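Local coordinates for SAM-dependent methyltransferase (Pyrococcus horikoshii, PDB 1WZN), which probably transfers a methyl group from S-adenosyl-L-methionine to an acceptor, and binds the by-product S-adenosyl-L-homocysteine, at residues I116-S129 and N208-Y222. Numbering follows the deposited sequence.
Sequences IMYFDEEDLRKLFS and NIYTPREVRLLAEKY. With MG (magnesium ion), chain E.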
ATOM      1  N   ILE A 116      10.540  12.518 -25.899  1.00 18.60           N
ATOM      2  CA  ILE A 116      10.914  13.868 -25.477  1.00 19.03           C
ATOM      3  C   ILE A 116      11.481  13.846 -24.065  1.00 18.88           C
ATOM      4  O   ILE A 116      12.193  14.769 -23.668  1.00 18.64           O
ATOM      5  CB  ILE A 116       9.736  14.884 -25.494  1.00 19.44           C
ATOM      6  CG1 ILE A 116       8.600  14.403 -24.596  1.00 20.46           C
ATOM      7  CG2 ILE A 116       9.279  15.130 -26.922  1.00 19.40           C
ATOM      8  CD1 ILE A 116       7.507  15.442 -24.413  1.00 23.92           C
ATOM      9  N   MET A 117      11.183  12.787 -23.315  1.00 18.89           N
ATOM     10  CA  MET A 117      11.666  12.676 -21.939  1.00 19.56           C
ATOM     11  C   MET A 117      13.181  12.543 -21.827  1.00 19.73           C
ATOM     12  O   MET A 117      13.745  12.752 -20.754  1.00 18.56           O
ATOM     13  CB  MET A 117      10.983  11.502 -21.230  1.00 21.13           C
ATOM     14  CG  MET A 117       9.499  11.731 -20.977  1.00 24.08           C
ATOM     15  SD  MET A 117       8.691  10.378 -20.094  1.00 28.74           S
ATOM     16  CE  MET A 117       9.328  10.619 -18.430  1.00 29.73           C
ATOM     17  N   TYR A 118      13.848  12.197 -22.926  1.00 18.54           N
ATOM     18  CA  TYR A 118      15.300  12.071 -22.897  1.00 18.97           C
ATOM     19  C   TYR A 118      15.974  13.438 -22.919  1.00 20.43           C
ATOM     20  O   TYR A 118      17.174  13.542 -22.674  1.00 20.31           O
ATOM     21  CB  TYR A 118      15.801  11.245 -24.094  1.00 19.52           C
ATOM     22  CG  TYR A 118      15.764   9.757 -23.858  1.00 21.94           C
ATOM     23  CD1 TYR A 118      16.789   9.116 -23.159  1.00 24.34           C
ATOM     24  CD2 TYR A 118      14.671   8.999 -24.263  1.00 23.53           C
ATOM     25  CE1 TYR A 118      16.715   7.753 -22.865  1.00 23.76           C
ATOM     26  CE2 TYR A 118      14.586   7.640 -23.970  1.00 25.19           C
ATOM     27  CZ  TYR A 118      15.609   7.027 -23.268  1.00 26.00           C
ATOM     28  OH  TYR A 118      15.507   5.691 -22.950  1.00 28.87           O
ATOM     29  N   PHE A 119      15.198  14.487 -23.180  1.00 19.12           N
ATOM     30  CA  PHE A 119      15.754  15.834 -23.286  1.00 20.51           C
ATOM     31  C   PHE A 119      15.349  16.797 -22.182  1.00 21.18           C
ATOM     32  O   PHE A 119      14.173  16.859 -21.819  1.00 20.68           O
ATOM     33  CB  PHE A 119      15.342  16.424 -24.638  1.00 19.86           C
ATOM     34  CG  PHE A 119      15.656  15.529 -25.795  1.00 20.38           C
ATOM     35  CD1 PHE A 119      16.961  15.382 -26.237  1.00 20.34           C
ATOM     36  CD2 PHE A 119      14.650  14.787 -26.412  1.00 20.76           C
ATOM     37  CE1 PHE A 119      17.267  14.506 -27.282  1.00 23.16           C
ATOM     38  CE2 PHE A 119      14.945  13.908 -27.454  1.00 20.44           C
ATOM     39  CZ  PHE A 119      16.254  13.768 -27.888  1.00 20.93           C
ATOM     40  N   ASP A 120      16.315  17.549 -21.649  1.00 21.35           N
ATOM     41  CA  ASP A 120      15.995  18.525 -20.610  1.00 22.13           C
ATOM     42  C   ASP A 120      15.391  19.751 -21.289  1.00 23.54           C
ATOM     43  O   ASP A 120      15.271  19.779 -22.516  1.00 20.96           O
ATOM     44  CB  ASP A 120      17.227  18.916 -19.761  1.00 22.38           C
ATOM     45  CG  ASP A 120      18.396  19.461 -20.584  1.00 25.67           C
ATOM     46  OD1 ASP A 120      18.197  20.033 -21.680  1.00 21.62           O
ATOM     47  OD2 ASP A 120      19.540  19.333 -20.097  1.00 28.47           O
ATOM     48  N   GLU A 121      15.014  20.758 -20.508  1.00 23.09           N
ATOM     49  CA  GLU A 121      14.377  21.944 -21.073  1.00 24.56           C
ATOM     50  C   GLU A 121      15.133  22.597 -22.229  1.00 23.45           C
ATOM     51  O   GLU A 121      14.546  22.879 -23.274  1.00 23.10           O
ATOM     52  CB  GLU A 121      14.124  22.992 -19.984  1.00 27.69           C
ATOM     53  CG  GLU A 121      13.204  24.112 -20.440  1.00 28.52           C
ATOM     54  CD  GLU A 121      12.961  25.160 -19.369  1.00 32.36           C
ATOM     55  OE1 GLU A 121      13.919  25.870 -18.995  1.00 33.56           O
ATOM     56  OE2 GLU A 121      11.811  25.273 -18.901  1.00 33.36           O
ATOM     57  N   GLU A 122      16.423  22.843 -22.039  1.00 21.89           N
ATOM     58  CA  GLU A 122      17.238  23.483 -23.068  1.00 24.16           C
ATOM     59  C   GLU A 122      17.292  22.661 -24.361  1.00 23.65           C
ATOM     60  O   GLU A 122      17.134  23.200 -25.458  1.00 21.38           O
ATOM     61  CB  GLU A 122      18.654  23.716 -22.534  1.00 27.75           C
ATOM     62  CG  GLU A 122      18.743  24.646 -21.307  1.00 34.22           C
ATOM     63  CD  GLU A 122      17.940  24.156 -20.096  1.00 38.19           C
ATOM     64  OE1 GLU A 122      18.022  22.951 -19.757  1.00 34.98           O
ATOM     65  OE2 GLU A 122      17.237  24.987 -19.471  1.00 40.08           O
ATOM     66  N   ASP A 123      17.522  21.358 -24.233  1.00 22.01           N
ATOM     67  CA  ASP A 123      17.588  20.493 -25.406  1.00 22.73           C
ATOM     68  C   ASP A 123      16.226  20.337 -26.067  1.00 20.22           C
ATOM     69  O   ASP A 123      16.139  20.173 -27.282  1.00 19.09           O
ATOM     70  CB  ASP A 123      18.153  19.115 -25.038  1.00 22.58           C
ATOM     71  CG  ASP A 123      19.656  19.137 -24.840  1.00 26.07           C
ATOM     72  OD1 ASP A 123      20.299  20.115 -25.274  1.00 27.75           O
ATOM     73  OD2 ASP A 123      20.204  18.172 -24.270  1.00 28.59           O
ATOM     74  N   LEU A 124      15.159  20.386 -25.276  1.00 20.65           N
ATOM     75  CA  LEU A 124      13.823  20.249 -25.837  1.00 21.18           C
ATOM     76  C   LEU A 124      13.508  21.486 -26.681  1.00 23.13           C
ATOM     77  O   LEU A 124      12.906  21.378 -27.754  1.00 21.01           O
ATOM     78  CB  LEU A 124      12.781  20.067 -24.721  1.00 21.24           C
ATOM     79  CG  LEU A 124      11.403  19.543 -25.136  1.00 22.90           C
ATOM     80  CD1 LEU A 124      11.549  18.243 -25.937  1.00 22.21           C
ATOM     81  CD2 LEU A 124      10.548  19.314 -23.897  1.00 20.94           C
ATOM     82  N   ARG A 125      13.921  22.664 -26.214  1.00 21.70           N
ATOM     83  CA  ARG A 125      13.680  23.882 -26.985  1.00 23.03           C
ATOM     84  C   ARG A 125      14.468  23.803 -28.287  1.00 22.70           C
ATOM     85  O   ARG A 125      13.981  24.211 -29.345  1.00 22.38           O
ATOM     86  CB  ARG A 125      14.121  25.132 -26.218  1.00 26.01           C
ATOM     87  CG  ARG A 125      13.282  25.475 -24.997  1.00 31.70           C
ATOM     88  CD  ARG A 125      13.603  26.884 -24.517  1.00 36.33           C
ATOM     89  NE  ARG A 125      12.752  27.298 -23.404  1.00 42.78           N
ATOM     90  CZ  ARG A 125      12.591  28.561 -23.017  1.00 44.15           C
ATOM     91  NH1 ARG A 125      13.220  29.538 -23.657  1.00 45.09           N
ATOM     92  NH2 ARG A 125      11.805  28.849 -21.990  1.00 45.13           N
ATOM     93  N   LYS A 126      15.686  23.279 -28.203  1.00 21.90           N
ATOM     94  CA  LYS A 126      16.537  23.148 -29.381  1.00 24.41           C
ATOM     95  C   LYS A 126      15.885  22.196 -30.378  1.00 21.85           C
ATOM     96  O   LYS A 126      15.905  22.434 -31.585  1.00 19.41           O
ATOM     97  CB  LYS A 126      17.917  22.615 -28.995  1.00 24.65           C
ATOM     98  CG  LYS A 126      18.862  22.458 -30.183  1.00 30.94           C
ATOM     99  CD  LYS A 126      20.252  22.005 -29.755  1.00 36.18           C
ATOM    100  CE  LYS A 126      21.210  21.990 -30.939  1.00 39.73           C
ATOM    101  NZ  LYS A 126      22.587  21.553 -30.553  1.00 42.58           N
ATOM    102  N   LEU A 127      15.320  21.111 -29.860  1.00 19.85           N
ATOM    103  CA  LEU A 127      14.645  20.125 -30.701  1.00 18.49           C
ATOM    104  C   LEU A 127      13.455  20.741 -31.431  1.00 18.28           C
ATOM    105  O   LEU A 127      13.323  20.600 -32.646  1.00 18.38           O
ATOM    106  CB  LEU A 127      14.153  18.943 -29.852  1.00 18.61           C
ATOM    107  CG  LEU A 127      13.305  17.894 -30.590  1.00 18.51           C
ATOM    108  CD1 LEU A 127      14.126  17.257 -31.708  1.00 18.79           C
ATOM    109  CD2 LEU A 127      12.831  16.830 -29.605  1.00 20.25           C
ATOM    110  N   PHE A 128      12.580  21.409 -30.685  1.00 16.11           N
ATOM    111  CA  PHE A 128      11.400  22.028 -31.272  1.00 17.18           C
ATOM    112  C   PHE A 128      11.797  23.053 -32.329  1.00 19.65           C
ATOM    113  O   PHE A 128      11.122  23.197 -33.348  1.00 19.15           O
ATOM    114  CB  PHE A 128      10.541  22.715 -30.201  1.00 18.50           C
ATOM    115  CG  PHE A 128       9.873  21.765 -29.233  1.00 19.90           C
ATOM    116  CD1 PHE A 128       9.692  20.424 -29.547  1.00 19.22           C
ATOM    117  CD2 PHE A 128       9.388  22.233 -28.016  1.00 21.28           C
ATOM    118  CE1 PHE A 128       9.038  19.561 -28.662  1.00 21.28           C
ATOM    119  CE2 PHE A 128       8.735  21.383 -27.130  1.00 21.74           C
ATOM    120  CZ  PHE A 128       8.560  20.045 -27.453  1.00 19.90           C
ATOM    121  N   SER A 129      12.885  23.771 -32.074  1.00 20.04           N
ATOM    122  CA  SER A 129      13.362  24.775 -33.018  1.00 22.65           C
ATOM    123  C   SER A 129      13.801  24.105 -34.324  1.00 21.71           C
ATOM    124  O   SER A 129      13.478  24.584 -35.414  1.00 22.34           O
ATOM    125  CB  SER A 129      14.535  25.552 -32.419  1.00 24.35           C
ATOM    126  OG  SER A 129      14.895  26.628 -33.265  1.00 29.75           O
ATOM    127  N   ASN A 208      13.412  13.072 -18.114  1.00 20.26           N
ATOM    128  CA  ASN A 208      12.879  14.353 -17.666  1.00 21.20           C
ATOM    129  C   ASN A 208      11.360  14.311 -17.597  1.00 21.98           C
ATOM    130  O   ASN A 208      10.703  13.790 -18.500  1.00 23.37           O
ATOM    131  CB  ASN A 208      13.341  15.440 -18.634  1.00 20.82           C
ATOM    132  CG  ASN A 208      14.847  15.585 -18.655  1.00 20.24           C
ATOM    133  OD1 ASN A 208      15.422  16.295 -17.831  1.00 20.70           O
ATOM    134  ND2 ASN A 208      15.497  14.893 -19.583  1.00 21.01           N
ATOM    135  N   ILE A 209      10.810  14.865 -16.522  1.00 21.70           N
ATOM    136  CA  ILE A 209       9.368  14.884 -16.302  1.00 21.07           C
ATOM    137  C   ILE A 209       8.746  16.212 -16.727  1.00 21.63           C
ATOM    138  O   ILE A 209       9.165  17.279 -16.270  1.00 20.33           O
ATOM    139  CB  ILE A 209       9.047  14.654 -14.814  1.00 24.01           C
ATOM    140  CG1 ILE A 209       9.722  13.367 -14.333  1.00 25.66           C
ATOM    141  CG2 ILE A 209       7.535  14.582 -14.614  1.00 24.08           C
ATOM    142  CD1 ILE A 209       9.658  13.168 -12.822  1.00 27.74           C
ATOM    143  N   TYR A 210       7.732  16.129 -17.585  1.00 21.97           N
ATOM    144  CA  TYR A 210       7.034  17.302 -18.101  1.00 23.42           C
ATOM    145  C   TYR A 210       5.523  17.138 -17.996  1.00 24.08           C
ATOM    146  O   TYR A 210       5.006  16.028 -18.122  1.00 25.11           O
ATOM    147  CB  TYR A 210       7.361  17.507 -19.581  1.00 23.03           C
ATOM    148  CG  TYR A 210       8.795  17.847 -19.900  1.00 20.84           C
ATOM    149  CD1 TYR A 210       9.302  19.120 -19.651  1.00 21.69           C
ATOM    150  CD2 TYR A 210       9.635  16.906 -20.495  1.00 22.30           C
ATOM    151  CE1 TYR A 210      10.609  19.452 -19.994  1.00 19.28           C
ATOM    152  CE2 TYR A 210      10.943  17.225 -20.837  1.00 19.60           C
ATOM    153  CZ  TYR A 210      11.422  18.501 -20.584  1.00 20.88           C
ATOM    154  OH  TYR A 210      12.717  18.814 -20.912  1.00 20.50           O
ATOM    155  N   THR A 211       4.820  18.245 -17.784  1.00 23.42           N
ATOM    156  CA  THR A 211       3.364  18.214 -17.732  1.00 23.32           C
ATOM    157  C   THR A 211       2.911  18.625 -19.125  1.00 22.01           C
ATOM    158  O   THR A 211       3.703  19.157 -19.903  1.00 21.48           O
ATOM    159  CB  THR A 211       2.798  19.230 -16.737  1.00 24.33           C
ATOM    160  OG1 THR A 211       3.188  20.551 -17.138  1.00 24.68           O
ATOM    161  CG2 THR A 211       3.309  18.936 -15.324  1.00 23.53           C
ATOM    162  N   PRO A 212       1.641  18.379 -19.462  1.00 22.34           N
ATOM    163  CA  PRO A 212       1.147  18.758 -20.790  1.00 24.24           C
ATOM    164  C   PRO A 212       1.276  20.262 -21.021  1.00 25.55           C
ATOM    165  O   PRO A 212       1.668  20.704 -22.100  1.00 25.61           O
ATOM    166  CB  PRO A 212      -0.307  18.302 -20.755  1.00 23.30           C
ATOM    167  CG  PRO A 212      -0.240  17.087 -19.885  1.00 24.52           C
ATOM    168  CD  PRO A 212       0.654  17.542 -18.757  1.00 21.04           C
ATOM    169  N   ARG A 213       0.953  21.043 -19.997  1.00 25.75           N
ATOM    170  CA  ARG A 213       1.036  22.494 -20.113  1.00 26.65           C
ATOM    171  C   ARG A 213       2.472  22.953 -20.344  1.00 24.12           C
ATOM    172  O   ARG A 213       2.710  23.899 -21.095  1.00 24.71           O
ATOM    173  CB  ARG A 213       0.460  23.155 -18.861  1.00 29.79           C
ATOM    174  CG  ARG A 213       0.411  24.676 -18.927  1.00 33.21           C
ATOM    175  CD  ARG A 213      -0.384  25.215 -17.753  1.00 35.95           C
ATOM    176  NE  ARG A 213      -1.747  24.695 -17.776  1.00 36.32           N
ATOM    177  CZ  ARG A 213      -2.482  24.466 -16.692  1.00 35.52           C
ATOM    178  NH1 ARG A 213      -1.988  24.708 -15.485  1.00 33.25           N
ATOM    179  NH2 ARG A 213      -3.709  23.985 -16.821  1.00 35.38           N
ATOM    180  N   GLU A 214       3.426  22.284 -19.703  1.00 23.44           N
ATOM    181  CA  GLU A 214       4.839  22.624 -19.867  1.00 23.99           C
ATOM    182  C   GLU A 214       5.266  22.449 -21.315  1.00 24.57           C
ATOM    183  O   GLU A 214       5.899  23.325 -21.902  1.00 22.88           O
ATOM    184  CB  GLU A 214       5.723  21.717 -19.019  1.00 25.65           C
ATOM    185  CG  GLU A 214       5.852  22.085 -17.572  1.00 30.18           C
ATOM    186  CD  GLU A 214       6.704  21.077 -16.837  1.00 28.97           C
ATOM    187  OE1 GLU A 214       7.143  21.363 -15.718  1.00 34.60           O
ATOM    188  OE2 GLU A 214       6.935  19.985 -17.387  1.00 32.78           O
ATOM    189  N   VAL A 215       4.937  21.296 -21.883  1.00 24.07           N
ATOM    190  CA  VAL A 215       5.304  21.030 -23.264  1.00 25.37           C
ATOM    191  C   VAL A 215       4.660  22.053 -24.195  1.00 24.92           C
ATOM    192  O   VAL A 215       5.311  22.545 -25.116  1.00 27.69           O
ATOM    193  CB  VAL A 215       4.896  19.609 -23.687  1.00 24.25           C
ATOM    194  CG1 VAL A 215       5.379  19.334 -25.113  1.00 26.16           C
ATOM    195  CG2 VAL A 215       5.513  18.591 -22.728  1.00 22.35           C
ATOM    196  N   ARG A 216       3.394  22.382 -23.955  1.00 25.62           N
ATOM    197  CA  ARG A 216       2.711  23.364 -24.792  1.00 26.97           C
ATOM    198  C   ARG A 216       3.405  24.723 -24.720  1.00 27.04           C
ATOM    199  O   ARG A 216       3.631  25.367 -25.748  1.00 26.77           O
ATOM    200  CB  ARG A 216       1.238  23.510 -24.389  1.00 29.17           C
ATOM    201  CG  ARG A 216       0.535  24.653 -25.119  1.00 34.25           C
ATOM    202  CD  ARG A 216      -0.976  24.660 -24.924  1.00 38.03           C
ATOM    203  NE  ARG A 216      -1.374  24.845 -23.533  1.00 42.73           N
ATOM    204  CZ  ARG A 216      -1.048  25.896 -22.786  1.00 44.49           C
ATOM    205  NH1 ARG A 216      -0.310  26.876 -23.290  1.00 46.67           N
ATOM    206  NH2 ARG A 216      -1.466  25.965 -21.532  1.00 45.28           N
ATOM    207  N   LEU A 217       3.751  25.155 -23.509  1.00 25.69           N
ATOM    208  CA  LEU A 217       4.430  26.436 -23.318  1.00 24.30           C
ATOM    209  C   LEU A 217       5.779  26.455 -24.026  1.00 24.90           C
ATOM    210  O   LEU A 217       6.195  27.480 -24.568  1.00 24.37           O
ATOM    211  CB  LEU A 217       4.649  26.714 -21.826  1.00 25.01           C
ATOM    212  CG  LEU A 217       3.421  26.990 -20.959  1.00 25.52           C
ATOM    213  CD1 LEU A 217       3.847  27.054 -19.498  1.00 24.70           C
ATOM    214  CD2 LEU A 217       2.760  28.298 -21.391  1.00 29.05           C
ATOM    215  N   LEU A 218       6.473  25.323 -24.013  1.00 22.53           N
ATOM    216  CA  LEU A 218       7.770  25.249 -24.669  1.00 24.23           C
ATOM    217  C   LEU A 218       7.608  25.178 -26.187  1.00 22.96           C
ATOM    218  O   LEU A 218       8.428  25.715 -26.925  1.00 26.59           O
ATOM    219  CB  LEU A 218       8.548  24.032 -24.160  1.00 22.52           C
ATOM    220  CG  LEU A 218       8.976  24.109 -22.689  1.00 24.23           C
ATOM    221  CD1 LEU A 218       9.412  22.738 -22.197  1.00 24.94           C
ATOM    222  CD2 LEU A 218      10.099  25.122 -22.543  1.00 24.84           C
ATOM    223  N   ALA A 219       6.539  24.532 -26.641  1.00 23.80           N
ATOM    224  CA  ALA A 219       6.271  24.368 -28.072  1.00 24.91           C
ATOM    225  C   ALA A 219       5.662  25.591 -28.760  1.00 26.24           C
ATOM    226  O   ALA A 219       5.969  25.867 -29.922  1.00 24.41           O
ATOM    227  CB  ALA A 219       5.367  23.167 -28.287  1.00 22.92           C
ATOM    228  N   GLU A 220       4.795  26.317 -28.056  1.00 27.42           N
ATOM    229  CA  GLU A 220       4.151  27.495 -28.642  1.00 29.46           C
ATOM    230  C   GLU A 220       5.168  28.532 -29.095  1.00 29.18           C
ATOM    231  O   GLU A 220       4.855  29.420 -29.883  1.00 31.40           O
ATOM    232  CB  GLU A 220       3.171  28.130 -27.649  1.00 30.30           C
ATOM    233  CG  GLU A 220       2.002  27.229 -27.284  1.00 33.89           C
ATOM    234  CD  GLU A 220       0.987  27.910 -26.380  1.00 35.94           C
ATOM    235  OE1 GLU A 220       1.409  28.667 -25.476  1.00 35.39           O
ATOM    236  OE2 GLU A 220      -0.227  27.674 -26.568  1.00 35.50           O
ATOM    237  N   LYS A 221       6.392  28.411 -28.600  1.00 29.59           N
ATOM    238  CA  LYS A 221       7.448  29.340 -28.962  1.00 30.24           C
ATOM    239  C   LYS A 221       7.992  29.048 -30.366  1.00 30.80           C
ATOM    240  O   LYS A 221       8.697  29.876 -30.942  1.00 32.32           O
ATOM    241  CB  LYS A 221       8.586  29.239 -27.943  1.00 34.07           C
ATOM    242  CG  LYS A 221       8.142  29.347 -26.479  1.00 33.91           C
ATOM    243  CD  LYS A 221       9.325  29.174 -25.529  1.00 36.99           C
ATOM    244  CE  LYS A 221       8.918  29.391 -24.074  1.00 39.15           C
ATOM    245  NZ  LYS A 221       8.371  30.761 -23.837  1.00 41.46           N
ATOM    246  N   TYR A 222       7.645  27.889 -30.924  1.00 28.09           N
ATOM    247  CA  TYR A 222       8.167  27.489 -32.234  1.00 26.75           C
ATOM    248  C   TYR A 222       7.142  27.147 -33.312  1.00 26.16           C
ATOM    249  O   TYR A 222       7.489  27.040 -34.488  1.00 26.09           O
ATOM    250  CB  TYR A 222       9.116  26.304 -32.038  1.00 24.42           C
ATOM    251  CG  TYR A 222      10.233  26.610 -31.073  1.00 24.81           C
ATOM    252  CD1 TYR A 222      11.320  27.390 -31.462  1.00 24.62           C
ATOM    253  CD2 TYR A 222      10.176  26.175 -29.745  1.00 25.55           C
ATOM    254  CE1 TYR A 222      12.316  27.732 -30.562  1.00 26.50           C
ATOM    255  CE2 TYR A 222      11.172  26.514 -28.832  1.00 26.01           C
ATOM    256  CZ  TYR A 222      12.238  27.293 -29.249  1.00 27.78           C
ATOM    257  OH  TYR A 222      13.230  27.639 -28.359  1.00 28.85           O
TER
HETATM  258 MG    MG E1007      21.398  20.787 -20.361  1.00 49.53          MG
HETATM  259  O   HOH W   1      20.661  20.936 -22.209  1.00 32.58           O
HETATM  260  O   HOH W   2      20.521  22.498 -19.518  1.00 41.93           O
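Leu218 of helix 212-219 packs as a knob into a hole formed by Glu121, Leu124, Arg125 and Phe128 of helix 121-129, where the two axes pass 10.3 Å apart at a crossing angle of -53°. Leu218 CD2 lies 3.5 Å from Arg125 NE, at the edge of the guanidinium near its plane. Lys221 CE lies over one face, offset toward the rim, which brings the two positive ends close. Phe128 presents its ring edge to Leu218 CB and touches Val215 and Ala219. The Tyr222 ring lies with one face over the backbone from Arg125 to Ser129. Tyr222 CD2 is 3.5 Å from Phe128 CB, and Tyr222 OH is 3.4 Å from Arg125 CB. Replacing Tyr222 with an alanine would probably open a gap beside Phe128 CB and uncover this turn of helix.

Ahead of the helices, Met117 O accepts from Asn208 N at 2.7 Å, in the carbonyl plane, and from Asn208 ND2 at 3.0 Å, from above that plane. Asn208 CG stands anti to its own carbonyl carbon (chi1 -63°), which brings the amide beside the 3-10 segment; OD1 bonds Lys182. Leu124 CD2 makes a CH-pi contact over one face of the Tyr210 ring, 3.9 Å from its centroid. Asp120 caps helix 121-129: OD1 accepts from Asp123 N at 3.0 Å, while OD2 binds magnesium. Thr211 OG1 caps the other helix, accepting from Glu214 N; the capping box's return bond to Glu214 OE2 is less sure.

Glu121 also salt-bridges Arg216 of the second subunit, placing the pair at the interface. Apolar packing joins the helices but buries Arg125 NE and Leu218 O without a partner in the model; the polar grip centres on Met117 O, close to Phe119 of the S-adenosyl-L-homocysteine pocket.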